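Local coordinates for SYE1 (Shewanella oneidensis, PDB 4AWT), which binds FMN and probably works as an Old Yellow Enzyme-type oxidoreductase acting on CH-CH groups with a nicotinamide cofactor as redox partner, at residues D35-M40 with A81-V86; C95-Q100 with A173-I178; A166-M171 with D223-E228. The protein carries 1 engineered substitution. All blocks are in the same frame, centred on the assembly; numbering follows the deposited sequence. Where two conformers were deposited one is given.

The three contacts lie around a TIM barrel, interaction 2 in the middle touching both others. Interaction 2 pairs the third and fourth barrel strands; its centre is about 13 Å from that of interaction 1 and about 10 Å from that of interaction 3. Rings join the first two, W83 CE3 lying 3.6 Å from F175 CZ. Towards interaction 3, F175 N is 3.0 Å from A170 O, a probable hydrogen bond, and I178 CG1 is 3.8 Å from I225 CD1. Interactions 1 and 3 do not touch, their nearest atoms being about 7 Å apart. FMN is held directly in interaction 2, through Q100; the side chain of W83 stays about 9 Å from it.

Interaction 1. Residues D35-M40 with A81-V86; sequences DVANHM and AGWRIV
On the outside of the TIM barrel, where the turn into helix 39-46 crosses helix 77-92, A37 settles against G82 and W83. Its methyl group lies over one face of the indole: A37 CB is 4.0 Å from the centroid of the six-membered ring of W83, 19° off the ring normal, a CH-pi contact. The nearest ring atom is W83 CD2, at the fusion of the two rings, 3.8 Å from A37 CB. W83 CG stands anti to its own carbonyl carbon (chi1 -81°), and chi2 of 128° turns one face of the indole to the methyl. The backbones come nearer still, with A37 O 3.2 Å from G82 CA in a CA-H...O contact. No hydrogen bond with an N-H donor crosses here. G82 permits this approach because any CB on it would collide with A37 O and V36 CG1; as it is, V36 CG1 reaches to 4.3 Å from G82 CA. One turn further on, V86 CG2 closes the other end, 4.4 Å from A37 CB and 4.3 Å from N38 O. The two helices joined in this way are the ones that follow the first and second barrel strands, 20-22 and 53-60. In front of the contact, D35 and V36 both face S31 in a G1 beta bulge, and D35 makes a salt bridge with K66. Behind it, N38 is the N-cap of helix 39-46: in one of its two conformers OD1 accepts from M41 N, while ND2 donates to R29 O and S31 OG. The buried indole N-H of W83 is satisfied by T59 OG1 on strand 53-60, next in sequence to the FMN-binding G58.

Interaction 2. Residues C95-Q100 with A173-I178; sequences CAIFAQ and AGFDGI. With FMN (flavin mononucleotide), chain B.
I97 and D176 exchange two hydrogen bonds. D176 N donates to I97 O at 2.8 Å. In return, I97 N donates to the anti lone pair of D176 OD2, 2.9 Å away and fairly straight, with 165° at the hydrogen. H91 NE2 also bonds to this oxygen, so two donors grip it. Further along, A99 N donates to G177 O at 3.0 Å. These bonds start the parallel pairing of strands 96-102 and 177-181, the third and fourth of the eight-stranded TIM barrel, linked through helix 153-172 in a beta-alpha-beta crossover; G174, with positive phi, ends that helix in a Schellman motif.

CH-pi contacts lie on both faces of the sheet. Towards the barrel interior, G177 CA sits 3.5 Å from the centroid of the F98 ring, straight over its centre; a CB on G177 would run into F98 CZ. The F98 ring also meets that of Y266, the two planes at about 30°. An alanine in place of F98 would probably leave G177 CA and the Y266 ring without the aromatic surface they pack against. On the helix-covered face, A99 CB lies 3.5 Å from the F175 centroid, equally central. Apolar packing adds I97 CG1, 3.8 Å from F175 CE1, as the two side chains cross obliquely.

Ligand bonding falls to Q100. Its CG is anti to the backbone N (chi1 -173°) and the chain stays extended beyond it, which carries the amide out from the strand; there it meets the pyrimidine edge of the flavin with a pair of bonds: FMN N3 donates to Q100 OE1 at 2.9 Å, and Q100 NE2 donates to FMN O2 at 2.8 Å. E179 OE2 takes a further bond from NE2.

Interaction 3. Residues A166-M171 with D223-E228; sequences AALNAM and DAIGAE
I225 presses its branched side chain against M171, the two crossing at about a right angle. The tightest touch is I225 CG2 on M171 CG, at 3.6 Å. The methionine then bends at chi2 (-55°) and again at chi3, and its end folds back over the other arm of the isoleucine, M171 CE lying 4.0 Å from I225 CD1. I225 CG1 sits between its backbone N and carbonyl carbon (chi1 71°), which leaves CG2 anti to the carbonyl carbon. This methyl serves as the hub of the contact, for it also meets the helix backbone at A167 O, 3.8 Å away, and the methyl A167 CB at 4.0 Å.

L168 approaches differently: its side chain and that of I225 slide past each other in opposite directions. L168 CD2 does the touching, 3.7 Å from A224 O and a little further from A224 CB and I225 CG2. All of it is van der Waals packing, with no hydrogen bond between the segments.

Polar groups flank the contact. D223 forms a salt bridge with R164, one turn before L168, and I225 O accepts from R229 NE. Straight after I225 the helix stops at G226, whose positive phi would jam a side chain against the preceding carbonyl. I225 also reaches strand 177-181 of the sheet beneath. Neighbouring helices, 153-172 after the third strand and 212-225 after the fourth, packed side by side over the parallel strands, are the hallmark of the outer layer of a TIM barrel.

Interaction 1. Residues D35-M40 with A81-V86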
ATOM      1  N   ASP A  35      -5.737  10.402 -14.986  1.00  8.58           N
ATOM      2  CA  ASP A  35      -5.193   9.884 -13.742  1.00  7.66           C
ATOM      3  C   ASP A  35      -3.688   9.700 -13.816  1.00  6.95           C
ATOM      4  O   ASP A  35      -3.124   8.640 -13.513  1.00  7.47           O
ATOM      5  CB  ASP A  35      -5.900   8.598 -13.312  1.00  7.62           C
ATOM      6  CG  ASP A  35      -7.341   8.787 -12.889  1.00  8.41           C
ATOM      7  OD1 ASP A  35      -7.702   9.877 -12.406  1.00 10.50           O
ATOM      8  OD2 ASP A  35      -8.083   7.781 -12.995  1.00 10.23           O
ATOM      9  N   VAL A  36      -2.988  10.799 -14.164  1.00  7.20           N
ATOM     10  CA  VAL A  36      -1.575  10.742 -14.463  1.00  7.67           C
ATOM     11  C   VAL A  36      -0.744  11.347 -13.342  1.00  7.21           C
ATOM     12  O   VAL A  36      -0.950  12.517 -12.961  1.00  7.62           O
ATOM     13  CB  VAL A  36      -1.273  11.471 -15.797  1.00  8.58           C
ATOM     14  CG1 VAL A  36       0.125  11.175 -16.220  1.00  9.95           C
ATOM     15  CG2 VAL A  36      -2.292  11.073 -16.880  1.00 12.39           C
ATOM     16  N   ALA A  37       0.223  10.600 -12.828  1.00  6.97           N
ATOM     17  CA  ALA A  37       1.177  11.148 -11.872  1.00  7.02           C
ATOM     18  C   ALA A  37       1.905  12.355 -12.532  1.00  7.28           C
ATOM     19  O   ALA A  37       2.090  12.389 -13.731  1.00  8.27           O
ATOM     20  CB  ALA A  37       2.203  10.109 -11.481  1.00  7.25           C
ATOM     21  N   ASN A  38       2.243  13.350 -11.701  1.00  8.02           N
ATOM     22  CA  ASN A  38       2.578  14.649 -12.234  1.00  9.25           C
ATOM     23  C   ASN A  38       3.671  15.394 -11.454  0.66  8.91           C
ATOM     24  O   ASN A  38       4.339  14.849 -10.571  0.66  7.31           O
ATOM     25  CB  ASN A  38       1.291  15.491 -12.311  1.00 10.37           C
ATOM     26  CG  ASN A  38       0.704  15.677 -10.923  1.00  9.03           C
ATOM     27  OD1 ASN A  38       1.394  15.623  -9.906  1.00  9.36           O
ATOM     28  ND2 ASN A  38      -0.588  15.825 -10.897  1.00 11.54           N
ATOM     29  N   HIS A  39       3.851  16.698 -11.820  0.66  7.63           N
ATOM     30  CA  HIS A  39       4.960  17.434 -11.315  0.66  7.25           C
ATOM     31  C   HIS A  39       4.883  17.664  -9.821  0.66  6.41           C
ATOM     32  O   HIS A  39       5.885  17.495  -9.128  0.66  6.63           O
ATOM     33  CB  HIS A  39       5.041  18.764 -12.046  0.66  8.50           C
ATOM     34  CG  HIS A  39       6.229  19.563 -11.617  0.66 13.84           C
ATOM     35  ND1 HIS A  39       7.520  19.306 -11.956  0.66 15.76           N
ATOM     36  CD2 HIS A  39       6.216  20.592 -10.781  0.66 16.71           C
ATOM     37  CE1 HIS A  39       8.332  20.160 -11.382  0.66 19.44           C
ATOM     38  NE2 HIS A  39       7.556  20.972 -10.665  0.66 20.78           N
ATOM     39  N   MET A  40       3.739  18.038  -9.315  0.66  6.32           N
ATOM     40  CA  MET A  40       3.632  18.305  -7.864  0.66  6.80           C
ATOM     41  C   MET A  40       3.898  17.004  -7.100  0.66  6.98           C
ATOM     42  O   MET A  40       4.466  17.028  -6.008  0.66  6.76           O
ATOM     43  CB  MET A  40       2.339  18.992  -7.491  0.66  6.31           C
ATOM     44  CG  MET A  40       1.089  18.099  -7.643  0.66  8.22           C
ATOM     45  SD  MET A  40      -0.415  18.923  -7.109  0.66  9.72           S
ATOM     46  CE  MET A  40      -0.555  20.129  -8.435  0.66 14.91           C
ATOM     47  N   ALA A  81       4.807   7.283 -17.836  1.00  6.65           N
ATOM     48  CA  ALA A  81       5.707   8.419 -17.988  1.00  7.14           C
ATOM     49  C   ALA A  81       5.576   9.390 -16.846  1.00  6.83           C
ATOM     50  O   ALA A  81       6.579   9.980 -16.413  1.00  7.53           O
ATOM     51  CB  ALA A  81       5.381   9.088 -19.326  1.00  8.08           C
ATOM     52  N   GLY A  82       4.356   9.617 -16.347  1.00  6.94           N
ATOM     53  CA  GLY A  82       4.214  10.483 -15.177  1.00  7.08           C
ATOM     54  C   GLY A  82       4.928   9.920 -13.989  1.00  6.57           C
ATOM     55  O   GLY A  82       5.623  10.626 -13.229  1.00  6.89           O
ATOM     56  N   TRP A  83       4.823   8.611 -13.789  1.00  6.25           N
ATOM     57  CA  TRP A  83       5.575   7.972 -12.721  1.00  6.09           C
ATOM     58  C   TRP A  83       7.075   8.062 -12.949  1.00  6.14           C
ATOM     59  O   TRP A  83       7.811   8.176 -11.977  1.00  6.57           O
ATOM     60  CB  TRP A  83       5.110   6.555 -12.484  1.00  6.21           C
ATOM     61  CG  TRP A  83       3.891   6.373 -11.662  1.00  6.01           C
ATOM     62  CD1 TRP A  83       2.772   5.653 -11.987  1.00  6.50           C
ATOM     63  CD2 TRP A  83       3.673   6.849 -10.326  1.00  5.86           C
ATOM     64  NE1 TRP A  83       1.884   5.645 -10.967  1.00  6.64           N
ATOM     65  CE2 TRP A  83       2.410   6.370  -9.917  1.00  6.15           C
ATOM     66  CE3 TRP A  83       4.418   7.603  -9.420  1.00  6.10           C
ATOM     67  CZ2 TRP A  83       1.878   6.652  -8.657  1.00  6.94           C
ATOM     68  CZ3 TRP A  83       3.894   7.873  -8.175  1.00  6.35           C
ATOM     69  CH2 TRP A  83       2.637   7.402  -7.806  1.00  6.51           C
ATOM     70  N   ARG A  84       7.530   8.010 -14.194  1.00  6.78           N
ATOM     71  CA  ARG A  84       8.959   8.128 -14.453  1.00  7.07           C
ATOM     72  C   ARG A  84       9.481   9.464 -13.965  1.00  7.57           C
ATOM     73  O   ARG A  84      10.611   9.540 -13.479  1.00  8.38           O
ATOM     74  CB  ARG A  84       9.211   7.992 -15.975  1.00  7.61           C
ATOM     75  CG  ARG A  84      10.692   8.153 -16.349  1.00  8.38           C
ATOM     76  CD  ARG A  84      11.556   7.028 -15.806  1.00 10.76           C
ATOM     77  NE  ARG A  84      12.958   7.067 -16.164  1.00 12.40           N
ATOM     78  CZ  ARG A  84      13.416   6.663 -17.339  1.00 14.34           C
ATOM     79  NH1 ARG A  84      12.605   6.202 -18.276  1.00 15.35           N
ATOM     80  NH2 ARG A  84      14.727   6.746 -17.570  1.00 17.95           N
ATOM     81  N   ILE A  85       8.718  10.538 -14.096  1.00  7.68           N
ATOM     82  CA  ILE A  85       9.262  11.801 -13.583  0.60  8.59           C
ATOM     83  C   ILE A  85       9.399  11.720 -12.070  1.00  7.24           C
ATOM     84  O   ILE A  85      10.373  12.220 -11.516  1.00  8.19           O
ATOM     85  CB  ILE A  85       8.393  12.959 -14.055  0.60  9.16           C
ATOM     86  CG1 ILE A  85       8.346  13.066 -15.580  0.60 10.53           C
ATOM     87  CG2 ILE A  85       8.863  14.268 -13.423  0.60 10.34           C
ATOM     88  CD1 ILE A  85       7.232  13.993 -15.986  0.60 16.88           C
ATOM     89  N   VAL A  86       8.441  11.082 -11.386  1.00  6.83           N
ATOM     90  CA  VAL A  86       8.558  10.874  -9.938  1.00  6.30           C
ATOM     91  C   VAL A  86       9.790  10.075  -9.615  1.00  6.24           C
ATOM     92  O   VAL A  86      10.564  10.447  -8.705  1.00  6.76           O
ATOM     93  CB  VAL A  86       7.291  10.211  -9.395  1.00  6.31           C
ATOM     94  CG1 VAL A  86       7.491   9.851  -7.920  1.00  6.74           C
ATOM     95  CG2 VAL A  86       6.071  11.061  -9.581  1.00  6.85           C
TER

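Interaction 2. Residues C95-Q100 with A173-I178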
ATOM      1  N   CYS A  95      17.507   7.524  -3.142  0.50 11.16           N
ATOM      2  CA  CYS A  95      16.422   6.949  -2.357  1.00  8.37           C
ATOM      3  C   CYS A  95      15.891   5.835  -3.253  1.00  9.54           C
ATOM      4  O   CYS A  95      16.056   5.880  -4.461  1.00 17.87           O
ATOM      5  CB  CYS A  95      15.322   7.901  -1.952  1.00  9.04           C
ATOM      6  SG  CYS A  95      14.024   7.257  -0.913  1.00  9.56           S
ATOM      7  N   ALA A  96      15.315   4.832  -2.670  1.00  8.58           N
ATOM      8  CA  ALA A  96      14.627   3.737  -3.367  1.00  8.39           C
ATOM      9  C   ALA A  96      13.133   3.967  -3.301  1.00  6.63           C
ATOM     10  O   ALA A  96      12.618   4.462  -2.307  1.00  6.96           O
ATOM     11  CB  ALA A  96      14.964   2.398  -2.728  1.00 10.68           C
ATOM     12  N   ILE A  97      12.431   3.580  -4.377  1.00  6.37           N
ATOM     13  CA  ILE A  97      10.995   3.771  -4.411  1.00  5.77           C
ATOM     14  C   ILE A  97      10.321   2.560  -5.063  1.00  5.66           C
ATOM     15  O   ILE A  97      10.721   2.109  -6.143  1.00  6.47           O
ATOM     16  CB  ILE A  97      10.620   5.081  -5.090  1.00  6.47           C
ATOM     17  CG1 ILE A  97       9.101   5.301  -5.052  1.00  6.91           C
ATOM     18  CG2 ILE A  97      11.179   5.233  -6.493  1.00  8.13           C
ATOM     19  CD1 ILE A  97       8.636   6.699  -5.436  1.00  9.44           C
ATOM     20  N   PHE A  98       9.308   2.049  -4.372  1.00  5.46           N
ATOM     21  CA  PHE A  98       8.475   0.951  -4.861  1.00  5.29           C
ATOM     22  C   PHE A  98       7.100   1.489  -5.211  1.00  5.35           C
ATOM     23  O   PHE A  98       6.601   2.393  -4.541  1.00  6.82           O
ATOM     24  CB  PHE A  98       8.338  -0.164  -3.830  1.00  5.57           C
ATOM     25  CG  PHE A  98       9.473  -1.171  -3.763  1.00  5.68           C
ATOM     26  CD1 PHE A  98      10.803  -0.826  -3.960  1.00  6.29           C
ATOM     27  CD2 PHE A  98       9.180  -2.503  -3.478  1.00  5.97           C
ATOM     28  CE1 PHE A  98      11.805  -1.781  -3.879  1.00  6.84           C
ATOM     29  CE2 PHE A  98      10.187  -3.455  -3.395  1.00  6.79           C
ATOM     30  CZ  PHE A  98      11.493  -3.099  -3.585  1.00  6.80           C
ATOM     31  N   ALA A  99       6.463   0.916  -6.232  1.00  5.10           N
ATOM     32  CA  ALA A  99       5.112   1.265  -6.616  1.00  5.09           C
ATOM     33  C   ALA A  99       4.115   0.345  -5.925  1.00  4.71           C
ATOM     34  O   ALA A  99       4.234  -0.871  -6.063  1.00  5.38           O
ATOM     35  CB  ALA A  99       4.901   1.133  -8.119  1.00  5.86           C
ATOM     36  N   GLN A 100       3.118   0.896  -5.240  1.00  4.99           N
ATOM     37  CA  GLN A 100       2.094   0.064  -4.614  1.00  4.76           C
ATOM     38  C   GLN A 100       0.992  -0.247  -5.625  1.00  4.82           C
ATOM     39  O   GLN A 100       0.172   0.588  -5.956  1.00  5.82           O
ATOM     40  CB  GLN A 100       1.491   0.688  -3.366  1.00  5.11           C
ATOM     41  CG  GLN A 100       0.573  -0.346  -2.720  1.00  5.43           C
ATOM     42  CD  GLN A 100      -0.239   0.181  -1.590  1.00  4.99           C
ATOM     43  OE1 GLN A 100      -1.063   1.100  -1.761  1.00  5.49           O
ATOM     44  NE2 GLN A 100      -0.088  -0.417  -0.416  1.00  5.21           N
ATOM     45  N   ALA A 173       8.627   2.468 -15.631  1.00  6.76           N
ATOM     46  CA  ALA A 173       8.557   3.770 -14.991  1.00  7.16           C
ATOM     47  C   ALA A 173       9.752   4.049 -14.082  1.00  7.29           C
ATOM     48  O   ALA A 173       9.817   5.140 -13.514  1.00  8.23           O
ATOM     49  CB  ALA A 173       7.305   3.913 -14.206  1.00  7.48           C
ATOM     50  N   GLY A 174      10.664   3.108 -13.934  1.00  7.07           N
ATOM     51  CA  GLY A 174      11.863   3.309 -13.138  1.00  7.27           C
ATOM     52  C   GLY A 174      11.724   3.041 -11.668  1.00  6.82           C
ATOM     53  O   GLY A 174      12.617   3.380 -10.908  1.00  8.10           O
ATOM     54  N   PHE A 175      10.629   2.425 -11.235  1.00  6.38           N
ATOM     55  CA  PHE A 175      10.572   1.991  -9.846  1.00  6.17           C
ATOM     56  C   PHE A 175      11.596   0.913  -9.573  1.00  6.33           C
ATOM     57  O   PHE A 175      11.956   0.123 -10.448  1.00  7.17           O
ATOM     58  CB  PHE A 175       9.169   1.472  -9.484  1.00  6.23           C
ATOM     59  CG  PHE A 175       8.116   2.550  -9.391  1.00  5.83           C
ATOM     60  CD1 PHE A 175       7.965   3.257  -8.206  1.00  5.89           C
ATOM     61  CD2 PHE A 175       7.273   2.839 -10.429  1.00  6.03           C
ATOM     62  CE1 PHE A 175       6.974   4.224  -8.072  1.00  6.44           C
ATOM     63  CE2 PHE A 175       6.262   3.795 -10.291  1.00  6.25           C
ATOM     64  CZ  PHE A 175       6.117   4.473  -9.106  1.00  6.51           C
ATOM     65  N   ASP A 176      12.038   0.840  -8.316  1.00  6.05           N
ATOM     66  CA  ASP A 176      12.933  -0.198  -7.880  1.00  6.44           C
ATOM     67  C   ASP A 176      12.252  -1.511  -7.569  1.00  6.08           C
ATOM     68  O   ASP A 176      12.915  -2.544  -7.463  1.00  7.58           O
ATOM     69  CB  ASP A 176      13.707   0.312  -6.647  1.00  6.84           C
ATOM     70  CG  ASP A 176      14.508   1.546  -6.993  1.00  7.66           C
ATOM     71  OD1 ASP A 176      15.424   1.420  -7.812  1.00 11.41           O
ATOM     72  OD2 ASP A 176      14.178   2.627  -6.459  1.00  8.61           O
ATOM     73  N   GLY A 177      10.968  -1.493  -7.414  1.00  5.85           N
ATOM     74  CA  GLY A 177      10.179  -2.667  -7.070  1.00  6.02           C
ATOM     75  C   GLY A 177       8.731  -2.291  -6.988  1.00  5.21           C
ATOM     76  O   GLY A 177       8.344  -1.136  -7.254  1.00  5.62           O
ATOM     77  N   ILE A 178       7.909  -3.277  -6.616  1.00  5.22           N
ATOM     78  CA  ILE A 178       6.501  -3.064  -6.392  1.00  5.21           C
ATOM     79  C   ILE A 178       6.117  -3.601  -5.017  1.00  4.98           C
ATOM     80  O   ILE A 178       6.732  -4.538  -4.523  1.00  5.45           O
ATOM     81  CB  ILE A 178       5.614  -3.673  -7.499  1.00  5.54           C
ATOM     82  CG1 ILE A 178       5.626  -5.197  -7.534  1.00  6.14           C
ATOM     83  CG2 ILE A 178       6.013  -3.074  -8.830  1.00  6.22           C
ATOM     84  CD1 ILE A 178       4.649  -5.913  -6.633  1.00  6.95           C
TER
HETATM   85  N1  FMN B 500      -2.185   2.599   2.829  1.00  5.18           N
HETATM   86  C2  FMN B 500      -1.962   1.924   1.707  1.00  5.20           C
HETATM   87  O2  FMN B 500      -1.547   0.734   1.717  1.00  5.40           O
HETATM   88  N3  FMN B 500      -2.182   2.525   0.476  1.00  5.40           N
HETATM   89  C4  FMN B 500      -2.635   3.827   0.343  1.00  5.30           C
HETATM   90  O4  FMN B 500      -2.707   4.328  -0.810  1.00  6.06           O
HETATM   91  C4A FMN B 500      -2.970   4.481   1.527  1.00  5.42           C
HETATM   92  N5  FMN B 500      -3.523   5.760   1.493  1.00  6.04           N
HETATM   93  C5A FMN B 500      -3.442   6.537   2.680  1.00  5.73           C
HETATM   94  C6  FMN B 500      -3.722   7.880   2.638  1.00  6.52           C
HETATM   95  C7  FMN B 500      -3.628   8.698   3.789  1.00  6.70           C
HETATM   96  C7M FMN B 500      -3.830  10.186   3.635  1.00  8.76           C
HETATM   97  C8  FMN B 500      -3.299   8.109   4.973  1.00  6.42           C
HETATM   98  C8M FMN B 500      -3.144   8.915   6.246  1.00  8.28           C
HETATM   99  C9  FMN B 500      -3.023   6.728   5.031  1.00  6.03           C
HETATM  100  C9A FMN B 500      -3.080   5.929   3.888  1.00  5.63           C
HETATM  101  N10 FMN B 500      -2.745   4.559   3.929  1.00  5.60           N
HETATM  102  C10 FMN B 500      -2.628   3.858   2.744  1.00  5.36           C
HETATM  103  C1' FMN B 500      -2.310   3.963   5.196  1.00  5.53           C
HETATM  104  C2' FMN B 500      -0.871   4.344   5.590  1.00  5.16           C
HETATM  105  O2' FMN B 500       0.066   3.731   4.721  1.00  5.37           O
HETATM  106  C3' FMN B 500      -0.513   3.892   6.993  1.00  5.38           C
HETATM  107  O3' FMN B 500      -0.473   2.478   7.103  1.00  5.56           O
HETATM  108  C4' FMN B 500      -1.418   4.453   8.105  1.00  5.69           C
HETATM  109  O4' FMN B 500      -1.668   5.839   7.932  1.00  5.99           O
HETATM  110  C5' FMN B 500      -0.897   4.133   9.493  1.00  5.87           C
HETATM  111  O5' FMN B 500       0.385   4.741   9.726  1.00  5.68           O
HETATM  112  P   FMN B 500       0.473   6.125  10.555  1.00  5.71           P
HETATM  113  O1P FMN B 500      -0.170   7.181   9.691  1.00  5.88           O
HETATM  114  O2P FMN B 500      -0.272   5.921  11.855  1.00  6.22           O
HETATM  115  O3P FMN B 500       1.958   6.323  10.725  1.00  5.95           O

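Interaction 3. Residues A166-M171 with D223-E228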
ATOM      1  N   ALA A 166       1.160  -4.587 -14.706  1.00  6.19           N
ATOM      2  CA  ALA A 166       1.418  -3.401 -13.907  1.00  6.13           C
ATOM      3  C   ALA A 166       2.811  -3.447 -13.299  1.00  5.85           C
ATOM      4  O   ALA A 166       3.469  -2.422 -13.170  1.00  6.41           O
ATOM      5  CB  ALA A 166       0.391  -3.235 -12.818  1.00  6.33           C
ATOM      6  N   ALA A 167       3.283  -4.651 -12.920  1.00  6.11           N
ATOM      7  CA  ALA A 167       4.633  -4.778 -12.399  1.00  6.31           C
ATOM      8  C   ALA A 167       5.660  -4.418 -13.457  1.00  6.20           C
ATOM      9  O   ALA A 167       6.648  -3.719 -13.204  1.00  6.65           O
ATOM     10  CB  ALA A 167       4.845  -6.166 -11.857  1.00  6.85           C
ATOM     11  N   LEU A 168       5.465  -4.917 -14.706  1.00  6.52           N
ATOM     12  CA  LEU A 168       6.347  -4.556 -15.788  1.00  6.89           C
ATOM     13  C   LEU A 168       6.279  -3.053 -16.044  1.00  6.37           C
ATOM     14  O   LEU A 168       7.315  -2.412 -16.303  1.00  7.25           O
ATOM     15  CB  LEU A 168       5.976  -5.323 -17.063  1.00  7.86           C
ATOM     16  CG  LEU A 168       6.164  -6.832 -16.955  1.00 11.58           C
ATOM     17  CD1 LEU A 168       5.622  -7.453 -18.264  1.00 15.05           C
ATOM     18  CD2 LEU A 168       7.590  -7.213 -16.734  1.00 13.20           C
ATOM     19  N   ASN A 169       5.085  -2.478 -15.988  1.00  6.55           N
ATOM     20  CA  ASN A 169       4.931  -1.046 -16.200  1.00  6.37           C
ATOM     21  C   ASN A 169       5.691  -0.262 -15.116  1.00  6.15           C
ATOM     22  O   ASN A 169       6.296   0.772 -15.416  1.00  6.81           O
ATOM     23  CB  ASN A 169       3.471  -0.684 -16.168  1.00  6.37           C
ATOM     24  CG  ASN A 169       2.673  -1.245 -17.327  1.00  6.92           C
ATOM     25  OD1 ASN A 169       3.250  -1.761 -18.302  1.00  7.40           O
ATOM     26  ND2 ASN A 169       1.377  -1.117 -17.225  1.00  7.22           N
ATOM     27  N   ALA A 170       5.645  -0.744 -13.886  1.00  6.15           N
ATOM     28  CA  ALA A 170       6.384  -0.076 -12.813  1.00  6.08           C
ATOM     29  C   ALA A 170       7.878  -0.092 -13.090  1.00  5.95           C
ATOM     30  O   ALA A 170       8.578   0.887 -12.850  1.00  6.42           O
ATOM     31  CB  ALA A 170       6.089  -0.745 -11.484  1.00  6.35           C
ATOM     32  N   MET A 171       8.399  -1.198 -13.626  1.00  6.23           N
ATOM     33  CA  MET A 171       9.803  -1.250 -13.970  1.00  6.91           C
ATOM     34  C   MET A 171      10.098  -0.279 -15.108  1.00  6.91           C
ATOM     35  O   MET A 171      11.130   0.413 -15.084  1.00  7.52           O
ATOM     36  CB  MET A 171      10.272  -2.654 -14.298  1.00  7.71           C
ATOM     37  CG  MET A 171      10.146  -3.657 -13.156  1.00  8.43           C
ATOM     38  SD  MET A 171      10.960  -3.186 -11.617  1.00  9.80           S
ATOM     39  CE  MET A 171       9.667  -2.369 -10.742  1.00  9.82           C
ATOM     40  N   ASP A 223       7.288 -13.852 -11.179  1.00  8.17           N
ATOM     41  CA  ASP A 223       7.724 -14.273 -12.533  1.00  9.32           C
ATOM     42  C   ASP A 223       8.032 -13.091 -13.411  1.00  8.94           C
ATOM     43  O   ASP A 223       8.952 -13.146 -14.216  1.00 11.06           O
ATOM     44  CB  ASP A 223       6.601 -15.117 -13.139  1.00 10.45           C
ATOM     45  CG  ASP A 223       6.947 -15.851 -14.374  1.00 13.12           C
ATOM     46  OD1 ASP A 223       7.910 -16.650 -14.284  1.00 20.55           O
ATOM     47  OD2 ASP A 223       6.260 -15.707 -15.413  1.00 17.10           O
ATOM     48  N   ALA A 224       7.287 -12.013 -13.272  1.00  8.17           N
ATOM     49  CA  ALA A 224       7.493 -10.858 -14.135  1.00  8.13           C
ATOM     50  C   ALA A 224       8.766 -10.108 -13.808  1.00  7.41           C
ATOM     51  O   ALA A 224       9.482  -9.715 -14.720  1.00  8.41           O
ATOM     52  CB  ALA A 224       6.279  -9.938 -14.016  1.00  8.81           C
ATOM     53  N   ILE A 225       9.028  -9.811 -12.520  1.00  7.00           N
ATOM     54  CA  ILE A 225      10.080  -8.864 -12.177  1.00  6.85           C
ATOM     55  C   ILE A 225      11.079  -9.356 -11.186  1.00  6.94           C
ATOM     56  O   ILE A 225      12.047  -8.655 -10.907  1.00  8.26           O
ATOM     57  CB  ILE A 225       9.532  -7.471 -11.751  1.00  7.00           C
ATOM     58  CG1 ILE A 225       8.854  -7.516 -10.371  1.00  7.32           C
ATOM     59  CG2 ILE A 225       8.623  -6.935 -12.830  1.00  7.98           C
ATOM     60  CD1 ILE A 225       8.538  -6.128  -9.866  1.00  8.12           C
ATOM     61  N   GLY A 226      10.908 -10.552 -10.629  1.00  7.14           N
ATOM     62  CA  GLY A 226      11.854 -11.102  -9.685  1.00  7.45           C
ATOM     63  C   GLY A 226      11.433 -10.881  -8.236  1.00  6.94           C
ATOM     64  O   GLY A 226      10.949  -9.802  -7.880  1.00  7.28           O
ATOM     65  N   ALA A 227      11.648 -11.893  -7.401  1.00  7.39           N
ATOM     66  CA  ALA A 227      11.212 -11.816  -6.002  1.00  7.35           C
ATOM     67  C   ALA A 227      11.897 -10.700  -5.255  1.00  6.51           C
ATOM     68  O   ALA A 227      11.301 -10.129  -4.329  1.00  7.11           O
ATOM     69  CB  ALA A 227      11.499 -13.165  -5.345  1.00 10.24           C
ATOM     70  N   GLU A 228      13.122 -10.362  -5.615  1.00  6.97           N
ATOM     71  CA  GLU A 228      13.870  -9.300  -4.950  0.50  7.13           C
ATOM     72  C   GLU A 228      13.272  -7.925  -5.182  1.00  6.93           C
ATOM     73  O   GLU A 228      13.697  -6.964  -4.531  1.00  7.80           O
ATOM     74  CB  GLU A 228      15.345  -9.323  -5.349  0.50  9.04           C
ATOM     75  CG  GLU A 228      15.697  -8.850  -6.736  0.50 10.18           C
ATOM     76  CD  GLU A 228      15.316  -9.669  -7.944  0.50 12.79           C
ATOM     77  OE1 GLU A 228      14.886 -10.864  -7.898  0.50 13.04           O
ATOM     78  OE2 GLU A 228      15.420  -9.104  -9.069  0.50 18.63           O
TER